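Local coordinates for protein exopolygalacturonase (Yersinia enterocolitica, PDB 2UVF) that hydrolyses pectin-derived polygalacturonic acid in the exo manner, as a family 28 glycoside hydrolase, and binds digalacturonic acid in its substrate cleft, at residues 231-236 against 406-411; 412-417 against 509-514; 440-445 against 471-476. One frame throughout, in Å; residues are numbered along the deposited sequence.

Interaction 1 of 3, residues 231-236 against 406-411; sequences RLYPYS and NFAAGT. With ADA (alpha-D-galactopyranuronic acid), chain C; SO4 (sulfate ion), chain D.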
loop_
_atom_site.group_PDB
_atom_site.type_symbol
_atom_site.label_atom_id
_atom_site.label_comp_id
_atom_site.label_asym_id
_atom_site.label_seq_id
_atom_site.Cartn_x
_atom_site.Cartn_y
_atom_site.Cartn_z
ATOM N N ARG A 231 1.694 5.124 20.683
ATOM C CA ARG A 231 1.587 3.690 20.863
ATOM C C ARG A 231 0.651 3.162 19.772
ATOM O O ARG A 231 -0.411 3.730 19.543
ATOM C CB ARG A 231 1.029 3.358 22.248
ATOM C CG ARG A 231 2.016 3.529 23.391
ATOM C CD ARG A 231 1.296 3.647 24.742
ATOM N NE ARG A 231 2.170 3.304 25.866
ATOM C CZ ARG A 231 3.000 4.153 26.472
ATOM N NH1 ARG A 231 3.103 5.418 26.066
ATOM N NH2 ARG A 231 3.746 3.732 27.482
ATOM N N LEU A 232 1.054 2.082 19.103
ATOM C CA LEU A 232 0.310 1.530 17.971
ATOM C C LEU A 232 -1.154 1.238 18.305
ATOM O O LEU A 232 -2.068 1.696 17.602
ATOM C CB LEU A 232 0.999 0.267 17.431
ATOM C CG LEU A 232 0.571 -0.281 16.062
ATOM C CD1 LEU A 232 0.951 0.695 14.962
ATOM C CD2 LEU A 232 1.240 -1.623 15.841
ATOM N N TYR A 233 -1.370 0.477 19.372
ATOM C CA TYR A 233 -2.720 0.149 19.824
ATOM C C TYR A 233 -2.939 0.692 21.242
ATOM O O TYR A 233 -1.963 1.042 21.918
ATOM C CB TYR A 233 -2.980 -1.357 19.722
ATOM C CG TYR A 233 -2.764 -1.897 18.320
ATOM C CD1 TYR A 233 -3.419 -1.332 17.221
ATOM C CD2 TYR A 233 -1.890 -2.951 18.092
ATOM C CE1 TYR A 233 -3.213 -1.812 15.943
ATOM C CE2 TYR A 233 -1.669 -3.429 16.820
ATOM C CZ TYR A 233 -2.330 -2.854 15.741
ATOM O OH TYR A 233 -2.100 -3.343 14.466
ATOM N N PRO A 234 -4.214 0.831 21.674
ATOM C CA PRO A 234 -4.457 1.290 23.059
ATOM C C PRO A 234 -3.754 0.408 24.100
ATOM O O PRO A 234 -3.345 0.901 25.150
ATOM C CB PRO A 234 -5.991 1.219 23.207
ATOM C CG PRO A 234 -6.483 0.385 22.041
ATOM C CD PRO A 234 -5.477 0.617 20.934
ATOM N N TYR A 235 -3.590 -0.874 23.766
ATOM C CA TYR A 235 -3.007 -1.900 24.630
ATOM C C TYR A 235 -1.537 -2.173 24.328
ATOM O O TYR A 235 -0.986 -3.197 24.775
ATOM C CB TYR A 235 -3.794 -3.211 24.472
ATOM C CG TYR A 235 -4.189 -3.534 23.038
ATOM C CD1 TYR A 235 -3.386 -4.363 22.225
ATOM C CD2 TYR A 235 -5.372 -3.020 22.492
ATOM C CE1 TYR A 235 -3.755 -4.662 20.899
ATOM C CE2 TYR A 235 -5.756 -3.313 21.162
ATOM C CZ TYR A 235 -4.946 -4.138 20.381
ATOM O OH TYR A 235 -5.326 -4.403 19.085
ATOM N N SER A 236 -0.917 -1.285 23.547
ATOM C CA SER A 236 0.506 -1.425 23.206
ATOM C C SER A 236 1.329 -0.760 24.297
ATOM O O SER A 236 1.143 0.424 24.579
ATOM C CB SER A 236 0.819 -0.829 21.822
ATOM O OG SER A 236 0.378 -1.694 20.781
ATOM N N ASN A 406 0.058 -3.240 3.246
ATOM C CA ASN A 406 -0.297 -4.071 4.376
ATOM C C ASN A 406 -1.572 -3.561 5.029
ATOM O O ASN A 406 -1.773 -2.353 5.137
ATOM C CB ASN A 406 0.841 -4.061 5.400
ATOM C CG ASN A 406 0.555 -4.957 6.578
ATOM O OD1 ASN A 406 0.023 -4.521 7.595
ATOM N ND2 ASN A 406 0.884 -6.219 6.439
ATOM N N PHE A 407 -2.428 -4.480 5.462
ATOM C CA PHE A 407 -3.635 -4.108 6.235
ATOM C C PHE A 407 -3.576 -4.703 7.616
ATOM O O PHE A 407 -3.315 -5.882 7.771
ATOM C CB PHE A 407 -4.915 -4.542 5.531
ATOM C CG PHE A 407 -5.086 -3.920 4.187
ATOM C CD1 PHE A 407 -5.579 -2.629 4.069
ATOM C CD2 PHE A 407 -4.737 -4.628 3.030
ATOM C CE1 PHE A 407 -5.729 -2.055 2.819
ATOM C CE2 PHE A 407 -4.887 -4.056 1.782
ATOM C CZ PHE A 407 -5.372 -2.759 1.672
ATOM N N ALA A 408 -3.794 -3.868 8.616
ATOM C CA ALA A 408 -3.719 -4.293 10.009
ATOM C C ALA A 408 -5.016 -3.913 10.739
ATOM O O ALA A 408 -5.599 -2.866 10.464
ATOM C CB ALA A 408 -2.539 -3.637 10.684
ATOM N N ALA A 409 -5.436 -4.749 11.688
ATOM C CA ALA A 409 -6.648 -4.462 12.459
ATOM C C ALA A 409 -6.542 -4.733 13.978
ATOM O O ALA A 409 -7.556 -4.838 14.674
ATOM C CB ALA A 409 -7.826 -5.169 11.852
ATOM N N GLY A 410 -5.315 -4.797 14.488
ATOM C CA GLY A 410 -5.083 -4.985 15.913
ATOM C C GLY A 410 -4.829 -6.444 16.231
ATOM O O GLY A 410 -4.815 -7.294 15.340
ATOM N N THR A 411 -4.609 -6.748 17.507
ATOM C CA THR A 411 -4.235 -8.103 17.896
ATOM C C THR A 411 -4.851 -8.517 19.237
ATOM O O THR A 411 -4.749 -7.791 20.239
ATOM C CB THR A 411 -2.675 -8.311 17.920
ATOM O OG1 THR A 411 -2.072 -7.536 18.964
ATOM C CG2 THR A 411 -2.056 -7.886 16.621
HETATM C C1 ADA C . 2.849 -5.965 11.693
HETATM C C2 ADA C . 1.676 -5.307 10.938
HETATM C C3 ADA C . 2.159 -3.932 10.435
HETATM C C4 ADA C . 2.615 -3.049 11.638
HETATM C C5 ADA C . 3.736 -3.773 12.417
HETATM C C6 ADA C . 4.320 -3.085 13.682
HETATM O O2 ADA C . 1.209 -6.143 9.861
HETATM O O3 ADA C . 1.151 -3.293 9.657
HETATM O O4 ADA C . 1.520 -2.743 12.508
HETATM O O5 ADA C . 3.324 -5.123 12.793
HETATM O O6B ADA C . 4.417 -3.798 14.706
HETATM O O6A ADA C . 4.675 -1.883 13.616
HETATM S S SO4 D . -0.545 7.811 22.622
HETATM O O1 SO4 D . 0.449 8.819 22.247
HETATM O O2 SO4 D . -0.503 6.635 21.736
HETATM O O3 SO4 D . -0.286 7.362 23.998
HETATM O O4 SO4 D . -1.857 8.466 22.556
#
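Y233 lays one face of its ring over G410, at the point where the chain leaves strand 405-408 of the right-handed parallel beta-helix. The CA of G410 sits 3.8 Å from the Y233 ring centroid and 24° off the ring normal, a CH-pi contact. L232 CG covers the opposite face of the same ring, so the ring is held between the two. Y233 CG stands anti to the carbonyl carbon, beside the backbone N. This sends the ring out to G410, with its OH against A408 CB. That hydroxyl is also hydrogen-bonded to ND1 of H443, a residue of the sugar pocket, which probably helps fix the rotation of the imidazole.

Y235 lies beside Y233 and reaches the same loop. Its CG takes the crowded position between the backbone N and the carbonyl carbon (chi1 41°). Y233 CB packs on one face of the Y235 ring. The tip of Y235 receives the backbone N-H of T411: T411 N is 2.9 Å from Y235 OH, at an angle of 159°. The bare CA of G410 lets Y235 OH come within 3.2 Å of it. A type I turn from Y233 to S236 presents both tyrosines.

The two segments border the glycan pocket, to which L232, N406 and A408 contribute. N406 ND2 is weakly hydrogen-bonded to D403 OD2. L232 CD2 lies 3.5 Å from O4 of the galacturonate of chain C. On the strand side, N406 CG is anti to the backbone N, and OD1 of N406 accepts a hydrogen bond from O3 of that sugar at 2.7 Å.

Interaction 2 of 3, residues 412-417 against 509-514; sequences GEKAQE and DYPPAK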
loop_
_atom_site.group_PDB
_atom_site.type_symbol
_atom_site.label_atom_id
_atom_site.label_comp_id
_atom_site.label_asym_id
_atom_site.label_seq_id
_atom_site.Cartn_x
_atom_site.Cartn_y
_atom_site.Cartn_z
ATOM N N GLY A 412 -5.483 -9.686 19.232
ATOM C CA GLY A 412 -6.002 -10.307 20.448
ATOM C C GLY A 412 -7.391 -9.842 20.839
ATOM O O GLY A 412 -8.145 -9.339 19.999
ATOM N N GLU A 413 -7.709 -9.992 22.130
ATOM C CA GLU A 413 -9.054 -9.752 22.660
ATOM C C GLU A 413 -9.447 -8.283 22.725
ATOM O O GLU A 413 -10.611 -7.950 22.503
ATOM C CB GLU A 413 -9.216 -10.411 24.040
ATOM C CG GLU A 413 -10.654 -10.800 24.399
ATOM C CD GLU A 413 -11.278 -11.853 23.456
ATOM O OE1 GLU A 413 -10.532 -12.580 22.772
ATOM O OE2 GLU A 413 -12.525 -11.965 23.413
ATOM N N LYS A 414 -8.487 -7.415 23.044
ATOM C CA LYS A 414 -8.749 -5.975 23.180
ATOM C C LYS A 414 -8.966 -5.259 21.842
ATOM O O LYS A 414 -9.241 -4.057 21.827
ATOM C CB LYS A 414 -7.593 -5.287 23.920
ATOM C CG LYS A 414 -7.263 -5.832 25.292
ATOM C CD LYS A 414 -7.903 -5.016 26.395
ATOM C CE LYS A 414 -7.233 -5.295 27.734
ATOM N NZ LYS A 414 -7.679 -4.319 28.768
ATOM N N ALA A 415 -8.829 -5.994 20.735
ATOM C CA ALA A 415 -8.797 -5.418 19.381
ATOM C C ALA A 415 -10.001 -4.553 19.006
ATOM O O ALA A 415 -9.832 -3.460 18.452
ATOM C CB ALA A 415 -8.574 -6.509 18.337
ATOM N N GLN A 416 -11.201 -5.030 19.322
ATOM C CA GLN A 416 -12.459 -4.319 18.991
ATOM C C GLN A 416 -12.688 -2.962 19.708
ATOM O O GLN A 416 -13.676 -2.274 19.427
ATOM C CB GLN A 416 -13.689 -5.255 19.105
ATOM C CG GLN A 416 -13.915 -5.894 20.480
ATOM C CD GLN A 416 -13.026 -7.112 20.752
ATOM O OE1 GLN A 416 -11.889 -7.186 20.282
ATOM N NE2 GLN A 416 -13.546 -8.066 21.527
ATOM N N GLU A 417 -11.779 -2.575 20.609
ATOM C CA GLU A 417 -11.702 -1.174 21.101
ATOM C C GLU A 417 -11.541 -0.179 19.932
ATOM O O GLU A 417 -11.575 1.049 20.117
ATOM C CB GLU A 417 -10.531 -1.002 22.092
ATOM C CG GLU A 417 -10.752 -1.649 23.477
ATOM C CD GLU A 417 -9.498 -1.639 24.372
ATOM O OE1 GLU A 417 -9.426 -2.490 25.293
ATOM O OE2 GLU A 417 -8.598 -0.787 24.167
ATOM N N ASP A 509 1.867 -10.968 24.169
ATOM C CA ASP A 509 2.144 -9.612 24.693
ATOM C C ASP A 509 0.873 -8.770 24.952
ATOM O O ASP A 509 0.936 -7.685 25.538
ATOM C CB ASP A 509 3.086 -8.847 23.742
ATOM C CG ASP A 509 4.001 -9.768 22.933
ATOM O OD1 ASP A 509 4.538 -10.746 23.504
ATOM O OD2 ASP A 509 4.189 -9.498 21.723
ATOM N N TYR A 510 -0.263 -9.289 24.492
ATOM C CA TYR A 510 -1.583 -8.654 24.578
ATOM C C TYR A 510 -2.507 -9.751 25.116
ATOM O O TYR A 510 -2.121 -10.917 25.096
ATOM C CB TYR A 510 -2.035 -8.213 23.171
ATOM C CG TYR A 510 -1.772 -9.272 22.105
ATOM C CD1 TYR A 510 -2.665 -10.330 21.903
ATOM C CD2 TYR A 510 -0.613 -9.233 21.322
ATOM C CE1 TYR A 510 -2.416 -11.318 20.945
ATOM C CE2 TYR A 510 -0.358 -10.215 20.361
ATOM C CZ TYR A 510 -1.261 -11.251 20.182
ATOM O OH TYR A 510 -1.012 -12.223 19.241
ATOM N N PRO A 511 -3.712 -9.406 25.621
ATOM C CA PRO A 511 -4.649 -10.500 25.934
ATOM C C PRO A 511 -5.008 -11.353 24.701
ATOM O O PRO A 511 -5.446 -10.802 23.685
ATOM C CB PRO A 511 -5.891 -9.767 26.469
ATOM C CG PRO A 511 -5.380 -8.454 26.941
ATOM C CD PRO A 511 -4.272 -8.091 25.989
ATOM N N PRO A 512 -4.792 -12.688 24.782
ATOM C CA PRO A 512 -5.163 -13.652 23.735
ATOM C C PRO A 512 -6.618 -13.518 23.278
ATOM O O PRO A 512 -7.443 -12.951 23.998
ATOM C CB PRO A 512 -4.964 -15.003 24.428
ATOM C CG PRO A 512 -3.906 -14.751 25.429
ATOM C CD PRO A 512 -4.129 -13.355 25.921
ATOM N N ALA A 513 -6.927 -14.035 22.091
ATOM C CA ALA A 513 -8.300 -14.003 21.584
ATOM C C ALA A 513 -9.114 -15.226 22.015
ATOM O O ALA A 513 -8.645 -16.367 21.903
ATOM C CB ALA A 513 -8.323 -13.850 20.067
ATOM N N LYS A 514 -10.331 -14.964 22.497
ATOM C CA LYS A 514 -11.301 -16.008 22.879
ATOM C C LYS A 514 -11.982 -16.628 21.649
ATOM O O LYS A 514 -11.950 -17.852 21.476
ATOM C CB LYS A 514 -12.345 -15.467 23.878
ATOM C CG LYS A 514 -11.775 -14.984 25.230
ATOM C CD LYS A 514 -11.096 -16.113 26.044
ATOM C CE LYS A 514 -12.049 -16.799 27.038
ATOM N NZ LYS A 514 -13.159 -17.572 26.392
HETATM O O HOH W 1 -5.691 -8.143 22.945
#
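The Y510 ring, the flat group of this contact, meets G412 obliquely, with CD1 and CE1 near the glycine CA. P511 CG, at the puckered tip of the proline ring, touches the K414 chain. These two loops lie on the outside of the parallel beta-helix: loop 412-417 follows strand 405-408, and loop 509-514 comes before strand 518-532. Y510 also packs on T411 and I473.

G412 has a positive phi, and its bare CA fits 3.3 Å from P511 O in a CA-H...O contact. The same P511 O accepts the backbone N-H of E413, with E413 N at 2.9 Å and nearly straight (170°). The donor stands above the carbonyl plane. A water donates to P511 O as well and accepts from K414 N. E413 N and the water are thus both hydrogen-bonded to one carbonyl oxygen, and G412 CA adds a weaker contact.

K414 bends at chi2 (-98°), which lays its CG 3.6 Å from P511 CG and brings CE alongside the same atom. The two side chains cross obliquely near the protein surface.

E413 CG is anti to the backbone N, and the chain then bends at chi2 (62°). This turns the carboxylate back to the end of 509-514. K514 CB and CG lie against OE2, but K514 NZ stays 6.4 Å from E413 OE2, so the opposite charges do not touch. E413 OE1 takes the backbone N-H of K514 from above the carboxylate plane; K514 N is 2.4 Å from E413 OE1, a very short bond.

Interaction 3 of 3, residues 440-445 against 471-476; sequences TGSHTG and STIGGG. With ADA (alpha-D-galactopyranuronic acid), chain C; ADA (alpha-D-galactopyranuronic acid), chain B.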
loop_
_atom_site.group_PDB
_atom_site.type_symbol
_atom_site.label_atom_id
_atom_site.label_comp_id
_atom_site.label_asym_id
_atom_site.label_seq_id
_atom_site.Cartn_x
_atom_site.Cartn_y
_atom_site.Cartn_z
ATOM N N THR A 440 -2.924 -9.051 4.024
ATOM C CA THR A 440 -3.915 -8.948 5.106
ATOM C C THR A 440 -3.611 -9.957 6.241
ATOM O O THR A 440 -3.834 -11.134 6.056
ATOM C CB THR A 440 -5.360 -9.304 4.597
ATOM O OG1 THR A 440 -5.425 -10.703 4.314
ATOM C CG2 THR A 440 -5.759 -8.562 3.339
ATOM N N GLY A 441 -3.032 -9.590 7.380
ATOM C CA GLY A 441 -2.007 -8.583 7.548
ATOM C C GLY A 441 -1.131 -9.186 8.633
ATOM O O GLY A 441 -0.020 -8.745 8.847
ATOM N N SER A 442 -1.666 -10.239 9.262
ATOM C CA SER A 442 -1.209 -10.893 10.533
ATOM C C SER A 442 -1.890 -10.278 11.749
ATOM O O SER A 442 -2.472 -11.000 12.550
ATOM C CB SER A 442 0.303 -10.977 10.727
ATOM O OG SER A 442 0.626 -10.991 12.113
ATOM N N HIS A 443 -1.826 -8.952 11.861
ATOM C CA HIS A 443 -2.677 -8.199 12.801
ATOM C C HIS A 443 -4.113 -8.160 12.257
ATOM O O HIS A 443 -4.475 -7.236 11.541
ATOM C CB HIS A 443 -2.145 -6.764 13.028
ATOM C CG HIS A 443 -0.836 -6.692 13.763
ATOM N ND1 HIS A 443 -0.272 -5.479 14.137
ATOM C CD2 HIS A 443 0.007 -7.674 14.215
ATOM C CE1 HIS A 443 0.865 -5.715 14.775
ATOM N NE2 HIS A 443 1.057 -7.039 14.838
ATOM N N THR A 444 -4.914 -9.176 12.582
ATOM C CA THR A 444 -6.290 -9.283 12.049
ATOM C C THR A 444 -7.415 -9.091 13.090
ATOM O O THR A 444 -8.602 -9.315 12.788
ATOM C CB THR A 444 -6.505 -10.606 11.290
ATOM O OG1 THR A 444 -6.165 -11.700 12.143
ATOM C CG2 THR A 444 -5.640 -10.663 10.033
ATOM N N GLY A 445 -7.027 -8.647 14.288
ATOM C CA GLY A 445 -7.916 -8.421 15.439
ATOM C C GLY A 445 -9.325 -7.883 15.240
ATOM O O GLY A 445 -10.292 -8.591 15.487
ATOM N N SER A 471 -4.287 -17.966 15.702
ATOM C CA SER A 471 -5.500 -18.153 16.495
ATOM C C SER A 471 -5.605 -17.203 17.698
ATOM O O SER A 471 -6.713 -16.798 18.075
ATOM C CB SER A 471 -5.608 -19.612 16.960
ATOM O OG SER A 471 -6.792 -19.840 17.705
ATOM N N THR A 472 -4.461 -16.843 18.288
ATOM C CA THR A 472 -4.434 -15.891 19.415
ATOM C C THR A 472 -4.771 -14.442 19.029
ATOM O O THR A 472 -5.307 -13.696 19.855
ATOM C CB THR A 472 -3.101 -15.921 20.218
ATOM O OG1 THR A 472 -1.978 -15.740 19.340
ATOM C CG2 THR A 472 -2.953 -17.238 20.976
ATOM N N ILE A 473 -4.473 -14.049 17.791
ATOM C CA ILE A 473 -4.789 -12.690 17.310
ATOM C C ILE A 473 -6.300 -12.466 17.133
ATOM O O ILE A 473 -6.812 -11.354 17.342
ATOM C CB ILE A 473 -3.994 -12.330 16.024
ATOM C CG1 ILE A 473 -2.518 -12.136 16.372
ATOM C CG2 ILE A 473 -4.539 -11.048 15.391
ATOM C CD1 ILE A 473 -1.562 -12.332 15.236
ATOM N N GLY A 474 -7.012 -13.522 16.760
ATOM C CA GLY A 474 -8.452 -13.438 16.569
ATOM C C GLY A 474 -8.803 -12.628 15.342
ATOM O O GLY A 474 -7.924 -12.290 14.538
ATOM N N GLY A 475 -10.087 -12.308 15.208
ATOM C CA GLY A 475 -10.584 -11.601 14.032
ATOM C C GLY A 475 -10.350 -12.403 12.761
ATOM O O GLY A 475 -10.727 -13.578 12.673
ATOM N N GLY A 476 -9.707 -11.772 11.784
ATOM C CA GLY A 476 -9.444 -12.399 10.504
ATOM C C GLY A 476 -9.668 -11.422 9.368
ATOM O O GLY A 476 -9.715 -10.212 9.570
HETATM C C1 ADA C . 2.849 -5.965 11.693
HETATM C C2 ADA C . 1.676 -5.307 10.938
HETATM C C3 ADA C . 2.159 -3.932 10.435
HETATM C C4 ADA C . 2.615 -3.049 11.638
HETATM C C5 ADA C . 3.736 -3.773 12.417
HETATM C C6 ADA C . 4.320 -3.085 13.682
HETATM O O2 ADA C . 1.209 -6.143 9.861
HETATM O O3 ADA C . 1.151 -3.293 9.657
HETATM O O4 ADA C . 1.520 -2.743 12.508
HETATM O O5 ADA C . 3.324 -5.123 12.793
HETATM O O6B ADA C . 4.417 -3.798 14.706
HETATM O O6A ADA C . 4.675 -1.883 13.616
HETATM C C1 ADA B . 6.231 -7.374 8.489
HETATM C C2 ADA B . 6.094 -5.982 9.140
HETATM C C3 ADA B . 6.331 -6.175 10.655
HETATM C C4 ADA B . 5.071 -6.877 11.190
HETATM C C5 ADA B . 5.022 -8.256 10.509
HETATM C C6 ADA B . 3.749 -9.034 10.917
HETATM O O1 ADA B . 7.502 -8.028 8.777
HETATM O O2 ADA B . 6.947 -5.018 8.566
HETATM O O3 ADA B . 6.664 -4.949 11.351
HETATM O O4 ADA B . 3.915 -6.133 10.728
HETATM O O5 ADA B . 5.119 -8.157 9.022
HETATM O O6B ADA B . 2.692 -8.811 10.273
HETATM O O6A ADA B . 3.840 -9.852 11.867
#
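T444 and I473 form the tight part of this contact, while S442 and H443 turn away to the bound sugar. The I473 side chain points at the backbone of 442-445. Its CG1 is anti to the carbonyl carbon and its CG2 anti to the backbone N, so CD1 and CG2 both press on S442 O from the same side. I473 CD1 comes within 3.1 Å of S442 O, and CG2 within 3.4 Å of T444 N.

T444 OG1 sits between its backbone N and carbonyl carbon (chi1 55°). T444 OG1 lies 3.0 Å from G474 O; its proton may instead go to another acceptor, and OG1 is also hydrogen-bonded to S469 OG. The T444 carbonyl is gripped by the glycine run. G476 N donates to T444 O at 2.9 Å, from above the carbonyl plane, and G475 CA adds a CA-H...O contact to the same oxygen. The bare CA of G475 lies against both T444 O and G445 O, which keeps the two backbones close here.

The other side is looser and belongs to the pocket. A cis peptide precedes G441, and H443 centres an inverse gamma turn. The H443 ring offers one face to C1 of the chain C galacturonate, 3.7 Å above the plane near the rim. S442 CB is 3.3 Å from O6B of the chain B galacturonate.

In the parallel beta-helix, 440-445 runs off strand 438-441, between its neighbours 405-408 and 463-470. Segment 471-476 leaves strand 463-470 and leads into strand 476-490.

How the interactions relate
Along the chain, interaction 1 comes first: the loop 231-236 returns to 406-411, closing a span of 169 residues. Interaction 2 opens straight afterwards, at 412-417, and closes at 509-514. Interaction 3 lies wholly within that second span, joining 440-445 to 471-476. None of the three cross. All lie on one side of the chain's centre. A409 N to H443 O (2.7 Å) and G410 O to G445 N (2.8 Å) probably tie interaction 1 to interaction 3. G412 N to I473 O (2.9 Å) probably ties interaction 2 to interaction 3. They join loops that follow strands 405-408, 438-441, 463-470 and 493-500, together with one from an earlier part of the beta-helix.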